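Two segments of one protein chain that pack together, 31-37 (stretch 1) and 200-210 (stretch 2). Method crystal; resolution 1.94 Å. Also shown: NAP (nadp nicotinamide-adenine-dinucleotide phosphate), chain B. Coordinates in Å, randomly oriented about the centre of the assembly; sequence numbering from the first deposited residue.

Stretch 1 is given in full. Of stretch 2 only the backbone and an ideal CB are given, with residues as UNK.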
# COMPACT_ATOMS: atom_id res chain seq x y z
N GLY A 31 -26.40 -11.64 20.21
CA GLY A 31 -25.37 -11.86 19.21
C GLY A 31 -24.25 -12.73 19.77
O GLY A 31 -24.24 -13.10 20.95
N PRO A 32 -23.28 -13.07 18.92
CA PRO A 32 -22.22 -13.99 19.37
C PRO A 32 -21.44 -13.47 20.56
O PRO A 32 -21.03 -14.27 21.42
CB PRO A 32 -21.34 -14.17 18.12
CG PRO A 32 -21.77 -13.09 17.14
CD PRO A 32 -23.16 -12.72 17.49
N ALA A 33 -21.25 -12.15 20.66
CA ALA A 33 -20.58 -11.60 21.83
C ALA A 33 -21.29 -11.98 23.13
O ALA A 33 -20.64 -12.19 24.16
CB ALA A 33 -20.48 -10.08 21.70
N ALA A 34 -22.62 -12.08 23.11
CA ALA A 34 -23.33 -12.40 24.34
C ALA A 34 -22.99 -13.79 24.82
O ALA A 34 -23.01 -14.05 26.03
CB ALA A 34 -24.85 -12.26 24.14
N ILE A 35 -22.67 -14.70 23.91
CA ILE A 35 -22.26 -16.03 24.34
C ILE A 35 -20.91 -15.95 25.06
O ILE A 35 -20.74 -16.51 26.15
CB ILE A 35 -22.22 -16.99 23.14
CG1 ILE A 35 -23.63 -17.16 22.56
CG2 ILE A 35 -21.67 -18.34 23.54
CD1 ILE A 35 -23.65 -17.82 21.19
N GLN A 36 -19.94 -15.23 24.48
CA GLN A 36 -18.67 -15.06 25.17
C GLN A 36 -18.88 -14.40 26.53
O GLN A 36 -18.27 -14.81 27.53
CB GLN A 36 -17.72 -14.19 24.35
CG GLN A 36 -16.36 -13.90 25.07
CD GLN A 36 -15.47 -15.13 25.18
OE1 GLN A 36 -15.16 -15.80 24.17
NE2 GLN A 36 -15.05 -15.44 26.40
N LEU A 37 -19.66 -13.32 26.54
CA LEU A 37 -19.95 -12.61 27.78
C LEU A 37 -20.58 -13.53 28.80
O LEU A 37 -20.18 -13.53 29.97
CB LEU A 37 -20.88 -11.43 27.48
CG LEU A 37 -21.40 -10.59 28.64
CD1 LEU A 37 -20.27 -9.89 29.36
CD2 LEU A 37 -22.41 -9.59 28.08
N UNK A 200 -25.36 -21.68 13.78
CA UNK A 200 -26.01 -22.30 14.92
C UNK A 200 -26.06 -21.26 16.03
O UNK A 200 -25.01 -20.94 16.61
CB UNK A 200 -25.28 -23.57 15.37
N UNK A 201 -27.22 -20.67 16.36
CA UNK A 201 -27.21 -19.41 17.11
C UNK A 201 -26.81 -19.57 18.56
O UNK A 201 -26.61 -18.56 19.23
CB UNK A 201 -28.59 -18.76 17.04
N UNK A 202 -26.66 -20.80 19.03
CA UNK A 202 -26.24 -21.10 20.39
C UNK A 202 -24.78 -21.55 20.48
O UNK A 202 -24.36 -22.05 21.52
CB UNK A 202 -27.15 -22.18 20.98
N UNK A 203 -24.01 -21.38 19.40
CA UNK A 203 -22.60 -21.76 19.33
C UNK A 203 -21.81 -20.59 18.78
O UNK A 203 -22.15 -20.05 17.73
CB UNK A 203 -22.40 -23.01 18.47
N UNK A 204 -20.72 -20.23 19.45
CA UNK A 204 -19.87 -19.15 18.99
C UNK A 204 -18.42 -19.55 19.16
O UNK A 204 -18.10 -20.55 19.79
CB UNK A 204 -20.17 -17.85 19.74
N UNK A 205 -17.55 -18.76 18.56
CA UNK A 205 -16.13 -18.99 18.74
C UNK A 205 -15.43 -17.64 18.77
O UNK A 205 -15.82 -16.70 18.07
CB UNK A 205 -15.57 -19.88 17.63
N UNK A 206 -14.43 -17.54 19.63
CA UNK A 206 -13.70 -16.31 19.81
C UNK A 206 -12.28 -16.54 19.32
O UNK A 206 -11.59 -17.44 19.81
CB UNK A 206 -13.73 -15.85 21.27
N UNK A 207 -11.87 -15.71 18.37
CA UNK A 207 -10.58 -15.78 17.69
C UNK A 207 -9.50 -14.97 18.40
O UNK A 207 -8.31 -15.27 18.22
CB UNK A 207 -10.73 -15.29 16.25
N UNK A 208 -9.87 -13.96 19.18
CA UNK A 208 -8.89 -13.04 19.73
C UNK A 208 -9.55 -12.19 20.81
O UNK A 208 -10.77 -11.95 20.77
CB UNK A 208 -8.29 -12.16 18.63
N UNK A 209 -8.74 -11.76 21.77
CA UNK A 209 -9.17 -10.80 22.78
C UNK A 209 -8.43 -9.48 22.57
O UNK A 209 -7.29 -9.46 22.11
CB UNK A 209 -8.92 -11.34 24.19
N UNK A 210 -9.10 -8.37 22.91
CA UNK A 210 -8.46 -7.06 22.83
C UNK A 210 -7.40 -6.94 23.92
O UNK A 210 -7.44 -7.64 24.93
CB UNK A 210 -9.49 -5.94 22.96
PA NAP B . -24.86 -8.06 16.72
O1A NAP B . -24.27 -6.74 17.00
O2A NAP B . -24.84 -8.41 15.21
O5B NAP B . -26.41 -8.04 17.29
C5B NAP B . -26.52 -8.13 18.73
C4B NAP B . -28.02 -8.15 19.08
O4B NAP B . -28.62 -6.84 18.51
C3B NAP B . -28.63 -9.13 18.51
O3B NAP B . -29.69 -9.65 19.37
C2B NAP B . -29.34 -8.48 17.17
O2B NAP B . -30.52 -9.26 16.80
C1B NAP B . -29.69 -7.29 17.51
N9A NAP B . -29.47 -6.44 16.34
C8A NAP B . -28.47 -6.26 15.46
N7A NAP B . -28.92 -5.33 14.60
C5A NAP B . -30.18 -4.96 14.98
C6A NAP B . -31.01 -4.03 14.39
N6A NAP B . -30.91 -3.15 13.23
N1A NAP B . -32.22 -3.81 14.92
C2A NAP B . -32.63 -4.49 16.04
N3A NAP B . -31.80 -5.41 16.62
C4A NAP B . -30.56 -5.64 16.07
O3 NAP B . -23.97 -9.19 17.55
PN NAP B . -22.58 -9.05 18.36
O1N NAP B . -22.71 -9.98 19.48
O2N NAP B . -21.48 -9.45 17.35
O5D NAP B . -22.21 -7.51 18.89
C5D NAP B . -22.51 -7.08 20.24
C4D NAP B . -22.01 -5.63 20.37
O4D NAP B . -20.42 -5.60 20.17
C3D NAP B . -22.48 -4.81 19.46
O3D NAP B . -22.47 -3.44 20.10
C2D NAP B . -21.46 -4.76 18.32
O2D NAP B . -21.48 -3.53 17.77
C1D NAP B . -20.14 -4.92 19.10
N1N NAP B . -19.06 -5.64 18.37
C2N NAP B . -18.94 -6.98 18.40
C3N NAP B . -17.88 -7.60 17.71
C7N NAP B . -17.71 -9.13 17.71
O7N NAP B . -16.66 -9.63 17.58
N7N NAP B . -18.90 -9.92 17.89
C4N NAP B . -16.98 -6.84 17.00
C5N NAP B . -17.10 -5.51 16.97
C6N NAP B . -18.15 -4.89 17.67
P2B NAP B . -30.36 -10.64 15.82
O1X NAP B . -30.27 -10.16 14.39
O2X NAP B . -29.11 -11.38 16.18
O3X NAP B . -31.60 -11.49 15.97

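Stretch 1 begins in a loop at Gly31 and turns into a helix, whose side chains Ile35 and Gln36 point toward the strand of stretch 2. The axes approach to 7.8 Å and cross at 78°, so the strand meets the helix at only a few positions, and those positions constrain the side chains most.

Position 200 opens a type I turn that ends at 203, and its CB has nothing of stretch 1 within 5.5 Å. Many residues would do. It is Gln200, whose carbonyl O closes the turn by accepting a hydrogen bond from the backbone N of 203 at 3.0 Å.

At position 201, phi and psi of -73° and -6° suit the first corner of the turn, a place where proline is often favoured because its ring already fixes phi; other residues could also fit. The residue is Pro201. Its contact with stretch 1 is made by the backbone, with its O 3.6 Å from Ile35 CD1.

Position 202, the second corner, has a CB directed away from the helix, which leaves the choice wide. Tyr202 fills it, with chi1 in the p well; toward the helix it offers backbone, its C lying 4.0 Å from Ile35 CD1.

At 203 the strand begins, and CB again points away, so a long or polar side chain would meet no obstacle from stretch 1. The residue is Arg203; its CB leaves away from the helix, and its backbone N sits 4.0 Å from Ile35 CD1.

Position 204 is far more demanding. Its CB points toward the helix, already 3.8 Å from Ile35 CD1 and 4.0 Å from Pro32 O. The backbones are close here too, with the CA of 204 lying 5.7 Å from Pro32 CA. A small apolar group is the natural fit, with alanine the clearest candidate and glycine possible at the cost of contact. Ala204 places its methyl CB against Ile35 CD1 at 3.8 Å and Pro32 CB at 4.2 Å, giving the contact its apolar patch.

Strand alternation turns 205 away, and its extended backbone suits beta-branched or aromatic residues. Tyr205 is found here.

Position 206 faces the helix again, where Gln36 presents its amide. Gln36 OE1 is only 3.2 Å from the ideal CB of 206, so the side chain should be short and able to donate a hydrogen bond: serine or threonine, the latter also suited to a strand. It is Thr206, with chi1 in the m well, and its OG1 donates to Gln36 OE1 across a short 2.5 Å.

Positions 207 and 208 lie out of reach of stretch 1 and could hold many residues; they are Lys207 and Ala208.

At 209 CB points sideways, and a long side chain could reach back to the Gln36 amide. Methionine, an aromatic or another long side chain would be plausible. Phe209 does so with its ring, CE1 lying 3.9 Å from Gln36 NE2, which sits at the ring edge.

Beyond the strand, 210 is again out of reach and permissive; Lys210 occupies it.

Stretch 2, residues 200-210: QPYRAYTKAFK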
# COMPACT_ATOMS: atom_id res chain seq x y z
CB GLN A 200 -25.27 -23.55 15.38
CG GLN A 200 -25.35 -24.73 14.42
CD GLN A 200 -26.78 -25.05 14.02
OE1 GLN A 200 -27.69 -24.99 14.85
NE2 GLN A 200 -26.99 -25.38 12.75
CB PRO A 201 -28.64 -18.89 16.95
CG PRO A 201 -29.47 -20.11 16.77
CD PRO A 201 -28.60 -21.08 16.01
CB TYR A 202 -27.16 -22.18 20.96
CG TYR A 202 -27.26 -23.38 20.06
CD1 TYR A 202 -26.36 -24.44 20.17
CD2 TYR A 202 -28.24 -23.45 19.07
CE1 TYR A 202 -26.45 -25.54 19.32
CE2 TYR A 202 -28.33 -24.54 18.23
CZ TYR A 202 -27.43 -25.57 18.35
OH TYR A 202 -27.55 -26.65 17.51
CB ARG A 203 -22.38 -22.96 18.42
CG ARG A 203 -22.90 -24.28 18.91
CD ARG A 203 -22.56 -25.39 17.92
NE ARG A 203 -23.25 -26.63 18.26
CZ ARG A 203 -23.45 -27.65 17.42
NH1 ARG A 203 -23.01 -27.59 16.17
NH2 ARG A 203 -24.10 -28.73 17.85
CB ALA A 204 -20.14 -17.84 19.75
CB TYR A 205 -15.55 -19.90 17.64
CG TYR A 205 -15.31 -19.22 16.32
CD1 TYR A 205 -16.36 -18.89 15.49
CD2 TYR A 205 -14.01 -18.91 15.90
CE1 TYR A 205 -16.14 -18.26 14.26
CE2 TYR A 205 -13.78 -18.29 14.67
CZ TYR A 205 -14.85 -17.97 13.86
OH TYR A 205 -14.63 -17.34 12.66
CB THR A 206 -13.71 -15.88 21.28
OG1 THR A 206 -15.06 -15.56 21.65
CG2 THR A 206 -12.80 -14.68 21.49
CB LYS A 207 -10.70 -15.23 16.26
CG LYS A 207 -11.56 -16.07 15.33
CD LYS A 207 -12.26 -15.23 14.22
CE LYS A 207 -11.30 -14.31 13.48
NZ LYS A 207 -11.99 -13.58 12.36
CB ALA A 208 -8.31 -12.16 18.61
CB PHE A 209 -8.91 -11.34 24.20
CG PHE A 209 -9.78 -12.53 24.55
CD1 PHE A 209 -11.12 -12.37 24.81
CD2 PHE A 209 -9.25 -13.81 24.57
CE1 PHE A 209 -11.92 -13.46 25.11
CE2 PHE A 209 -10.03 -14.89 24.86
CZ PHE A 209 -11.37 -14.73 25.14
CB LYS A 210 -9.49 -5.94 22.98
CG LYS A 210 -10.60 -5.89 21.90
CD LYS A 210 -10.15 -5.44 20.56
CE LYS A 210 -11.35 -5.44 19.60
NZ LYS A 210 -10.92 -5.29 18.15
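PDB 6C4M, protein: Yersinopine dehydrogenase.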